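Local coordinates for phosphoglycolate phosphatase (PDB 1KYT), which hydrolyses 2-phosphoglycolate to glycolate and phosphate with the help of magnesium and, less efficiently, releases phosphate from pyrophosphate, at residues A[67-72]-A[152-157]; A[172-177]-A[187-192]. The protein carries 1 engineered substitution. All blocks are in the same frame, centred on the assembly; numbering follows the deposited sequence.

Contact 1: residues A[67-72]-A[152-157]; sequences GENGGI and EDKAFA
The carbonyl oxygen of N69 rests against the backbone of D153, with N69 O 3.3 Å from D153 CA in a bent CH...O contact. Next to it, G70 has no side chain to hold the helix off: its CA lies 4.0 Å from A157 CB, and its backbone turns at a positive phi (113°) that suits glycine. G70 O then approaches the F156 ring obliquely, 3.4 Å from CD2. At the other end E152 stretches out with CG anti to the backbone N (chi1 -176°), laying its chain along G71 so that OE2 comes within 3.5 Å of G71 CA; its OE1 takes the N-H of N149. N69 and K154 meet through water: one molecule donates to N69 OD1 (2.6 Å) and accepts from K154 NZ (3.1 Å).

The 67-72 turn closes a beta hairpin of the HAD core, and G71 and I72, both facing G67, form a classic beta bulge. K154, which probably binds the substrate, begins helix 154-164; its ammonium is held by D181 and by N180 O. D153 caps this helix, OD1 accepting from F156 N at 3.0 Å nearly along its own C-O axis. Further out, E68 is fixed by S114 and by the N-H groups of E112 and A113, while the F156 ring meets F84 edge-to-face and packs on P188 of the second subunit.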
# COMPACT_ATOMS: atom_id res chain seq x y z
N GLY A 67 8.96 0.63 -15.35
CA GLY A 67 9.42 2.00 -15.40
C GLY A 67 8.29 2.84 -14.82
O GLY A 67 7.23 2.31 -14.47
N GLU A 68 8.52 4.14 -14.71
CA GLU A 68 7.52 5.04 -14.18
C GLU A 68 6.93 4.55 -12.86
O GLU A 68 5.73 4.66 -12.61
CB GLU A 68 6.43 5.27 -15.23
CG GLU A 68 6.98 5.85 -16.53
CD GLU A 68 5.88 6.29 -17.50
OE1 GLU A 68 4.98 7.05 -17.10
OE2 GLU A 68 5.93 5.88 -18.68
N ASN A 69 7.81 4.02 -12.03
CA ASN A 69 7.52 3.52 -10.70
C ASN A 69 6.50 2.39 -10.60
O ASN A 69 5.88 2.19 -9.55
CB ASN A 69 7.12 4.70 -9.79
CG ASN A 69 8.27 5.67 -9.58
OD1 ASN A 69 9.29 5.34 -8.95
ND2 ASN A 69 8.13 6.87 -10.11
N GLY A 70 6.34 1.63 -11.68
CA GLY A 70 5.40 0.51 -11.68
C GLY A 70 4.20 0.69 -12.60
O GLY A 70 3.39 -0.23 -12.76
N GLY A 71 4.11 1.87 -13.21
CA GLY A 71 3.00 2.17 -14.10
C GLY A 71 3.11 1.60 -15.50
O GLY A 71 2.11 1.55 -16.22
N ILE A 72 4.30 1.17 -15.89
CA ILE A 72 4.52 0.59 -17.21
C ILE A 72 5.52 -0.53 -17.09
O ILE A 72 6.50 -0.43 -16.32
CB ILE A 72 5.02 1.66 -18.20
CG1 ILE A 72 5.02 1.10 -19.63
CG2 ILE A 72 6.35 2.17 -17.77
CD1 ILE A 72 5.15 2.18 -20.72
N GLU A 152 -0.23 4.12 -8.05
CA GLU A 152 0.69 3.77 -9.12
C GLU A 152 2.07 3.74 -8.46
O GLU A 152 2.81 4.73 -8.49
CB GLU A 152 0.62 4.84 -10.20
CG GLU A 152 1.47 4.57 -11.43
CD GLU A 152 1.21 5.59 -12.53
OE1 GLU A 152 0.50 6.61 -12.27
OE2 GLU A 152 1.71 5.37 -13.64
N ASP A 153 2.40 2.59 -7.87
CA ASP A 153 3.67 2.43 -7.15
C ASP A 153 4.29 1.02 -7.20
O ASP A 153 3.85 0.14 -7.93
CB ASP A 153 3.49 2.83 -5.67
CG ASP A 153 2.48 1.94 -4.94
OD1 ASP A 153 2.33 0.76 -5.31
OD2 ASP A 153 1.85 2.43 -3.98
N LYS A 154 5.33 0.84 -6.40
CA LYS A 154 6.04 -0.43 -6.34
C LYS A 154 5.21 -1.59 -5.79
O LYS A 154 5.45 -2.75 -6.15
CB LYS A 154 7.34 -0.27 -5.54
CG LYS A 154 8.36 0.68 -6.16
CD LYS A 154 9.73 0.48 -5.53
CE LYS A 154 10.77 1.38 -6.14
NZ LYS A 154 10.62 2.81 -5.77
N ALA A 155 4.27 -1.28 -4.90
CA ALA A 155 3.39 -2.31 -4.33
C ALA A 155 2.57 -2.88 -5.49
O ALA A 155 2.37 -4.09 -5.61
CB ALA A 155 2.46 -1.70 -3.28
N PHE A 156 2.09 -1.99 -6.36
CA PHE A 156 1.33 -2.40 -7.53
C PHE A 156 2.17 -3.39 -8.37
O PHE A 156 1.72 -4.48 -8.75
CB PHE A 156 0.98 -1.17 -8.37
CG PHE A 156 0.25 -1.47 -9.64
CD1 PHE A 156 -1.13 -1.65 -9.63
CD2 PHE A 156 0.94 -1.63 -10.85
CE1 PHE A 156 -1.81 -1.97 -10.80
CE2 PHE A 156 0.25 -1.95 -12.03
CZ PHE A 156 -1.11 -2.12 -12.00
N ALA A 157 3.40 -2.98 -8.67
CA ALA A 157 4.30 -3.79 -9.48
C ALA A 157 4.63 -5.12 -8.85
O ALA A 157 4.65 -6.14 -9.54
CB ALA A 157 5.58 -3.03 -9.77
O HOH W 1 11.28 3.71 -8.63
O HOH W 2 8.76 4.52 -6.72

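Contact 2: residues A[172-177]-A[187-192]; sequences ILVIGD and LPVRKA. With CA (calcium ion), chain D; CA (calcium ion), chain C.
V174 and V189 fit together most closely, their side chains crossing at about a right angle with V174 CG2 3.6 Å from V189 CG2. V174 CG2 sits in the crowded position between its backbone N and carbonyl carbon, and from there it also touches K191 CG at 3.7 Å. The other methyl of V189, CG1, reaches I172 CG2 at 3.9 Å, so one valine fills the space beside two residues of strand 172-175.

Three backbone bonds zip the parallel strands together: R190 N to I172 O (2.7 Å), V174 N to R190 O (2.8 Å) and A192 N to V174 O (3.1 Å). They bind the two strands of a beta-alpha-beta unit whose helix is 182-185, within the Rossmann-like HAD core. The sheet face carrying L173, I175 and A192 is covered by I220 of helix 215-223. There L173 CD1 meets A192 CB, but packing thins toward the C-terminal end of the pair, where I175 CG1 is 4.4 Å from A192 CB.

R190 marks the looser side: CB still lies against I172 O, but beyond CG the chain bends twice and leads away to pair with D170, and the residue is partly exposed. K191 curls back the other way and gives its buried ammonium to V189 O and F185 O. Beyond the paired strands, D177 splits its carboxylate between two calcium ions: OD2 is 2.5 Å from the calcium of chain D and OD1 binds that of chain C, which the nucleophile D11 and D181 also hold; the calcium ions probably stand in for the catalytic magnesium.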
# COMPACT_ATOMS: atom_id res chain seq x y z
N ILE A 172 8.92 -14.04 -2.46
CA ILE A 172 9.38 -12.81 -3.08
C ILE A 172 10.27 -12.02 -2.14
O ILE A 172 9.96 -11.86 -0.96
CB ILE A 172 8.21 -11.89 -3.49
CG1 ILE A 172 7.39 -12.54 -4.61
CG2 ILE A 172 8.73 -10.49 -3.91
CD1 ILE A 172 6.11 -11.79 -4.89
N LEU A 173 11.40 -11.56 -2.68
CA LEU A 173 12.34 -10.74 -1.93
C LEU A 173 12.34 -9.35 -2.57
O LEU A 173 12.39 -9.22 -3.80
CB LEU A 173 13.75 -11.34 -2.02
CG LEU A 173 14.92 -10.45 -1.61
CD1 LEU A 173 14.75 -10.02 -0.15
CD2 LEU A 173 16.23 -11.19 -1.82
N VAL A 174 12.25 -8.31 -1.75
CA VAL A 174 12.30 -6.95 -2.29
C VAL A 174 13.52 -6.23 -1.74
O VAL A 174 13.85 -6.37 -0.56
CB VAL A 174 11.04 -6.11 -1.94
CG1 VAL A 174 9.81 -6.73 -2.57
CG2 VAL A 174 10.90 -6.00 -0.45
N ILE A 175 14.21 -5.51 -2.61
CA ILE A 175 15.39 -4.74 -2.22
C ILE A 175 15.13 -3.26 -2.55
O ILE A 175 14.84 -2.89 -3.69
CB ILE A 175 16.66 -5.26 -2.95
CG1 ILE A 175 16.86 -6.74 -2.60
CG2 ILE A 175 17.88 -4.46 -2.55
CD1 ILE A 175 17.95 -7.44 -3.40
N GLY A 176 15.22 -2.43 -1.51
CA GLY A 176 14.99 -1.01 -1.64
C GLY A 176 15.89 -0.22 -0.71
O GLY A 176 16.79 -0.76 -0.06
N ASP A 177 15.64 1.08 -0.60
CA ASP A 177 16.49 1.86 0.24
C ASP A 177 15.87 3.02 0.98
O ASP A 177 16.45 3.49 1.93
CB ASP A 177 17.69 2.35 -0.58
CG ASP A 177 17.29 3.38 -1.61
OD1 ASP A 177 16.15 3.32 -2.08
OD2 ASP A 177 18.11 4.25 -1.98
N LEU A 187 4.52 -4.86 2.27
CA LEU A 187 3.85 -6.08 1.84
C LEU A 187 4.45 -7.25 2.63
O LEU A 187 5.53 -7.12 3.19
CB LEU A 187 4.04 -6.33 0.34
CG LEU A 187 3.44 -5.30 -0.62
CD1 LEU A 187 3.88 -5.61 -2.04
CD2 LEU A 187 1.92 -5.33 -0.51
N PRO A 188 3.78 -8.41 2.65
CA PRO A 188 4.26 -9.59 3.39
C PRO A 188 5.40 -10.34 2.72
O PRO A 188 5.57 -11.54 2.92
CB PRO A 188 3.00 -10.46 3.52
CG PRO A 188 1.86 -9.53 3.18
CD PRO A 188 2.44 -8.67 2.11
N VAL A 189 6.19 -9.61 1.93
CA VAL A 189 7.31 -10.19 1.22
C VAL A 189 8.56 -10.25 2.09
O VAL A 189 8.57 -9.76 3.22
CB VAL A 189 7.64 -9.35 -0.01
CG1 VAL A 189 6.47 -9.37 -0.98
CG2 VAL A 189 7.93 -7.90 0.42
N ARG A 190 9.62 -10.86 1.56
CA ARG A 190 10.89 -10.92 2.26
C ARG A 190 11.56 -9.59 1.91
O ARG A 190 11.38 -9.08 0.80
CB ARG A 190 11.75 -12.09 1.77
CG ARG A 190 12.82 -12.50 2.77
CD ARG A 190 12.20 -13.20 3.98
NE ARG A 190 11.56 -14.46 3.60
CZ ARG A 190 12.22 -15.57 3.28
NH1 ARG A 190 13.54 -15.58 3.28
NH2 ARG A 190 11.56 -16.66 2.92
N LYS A 191 12.33 -9.04 2.85
CA LYS A 191 12.96 -7.74 2.66
C LYS A 191 14.43 -7.66 3.00
O LYS A 191 14.88 -8.24 3.99
CB LYS A 191 12.22 -6.72 3.52
CG LYS A 191 10.74 -6.60 3.24
CD LYS A 191 10.07 -5.80 4.34
CE LYS A 191 9.04 -6.62 5.07
NZ LYS A 191 7.87 -6.85 4.20
N ALA A 192 15.17 -6.89 2.21
CA ALA A 192 16.59 -6.68 2.44
C ALA A 192 16.91 -5.26 2.00
O ALA A 192 16.26 -4.73 1.09
CB ALA A 192 17.43 -7.67 1.65
CA CA D . 20.47 4.55 -2.57
CA CA C . 14.24 4.02 -3.44
O HOH W 3 15.09 6.25 -4.39
O HOH W 4 13.30 4.11 -6.00
O HOH W 5 19.70 6.87 -3.57
O HOH W 6 21.53 4.53 -4.92
O HOH W 7 22.71 5.67 -2.29

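In the fold
Both segments of contact 1 precede those of contact 2 in sequence, and the centres of the two contacts lie about 15 Å apart. Helix 154-164, which starts in contact 1, leads on to strand 172-175 of contact 2, and the two sites touch where A155 CA lies 4.1 Å from L187 CD1. The hairpin strands of contact 1 and the parallel pair of contact 2 belong to the same eight-stranded mixed sheet, on different sides of strand 7-11, which carries D11. D181 joins the two: it pairs with K154 and shares a calcium ion with D177. The contacts also come together across the dimer, through packing between the helix start and the 187-192 segment of the other subunit.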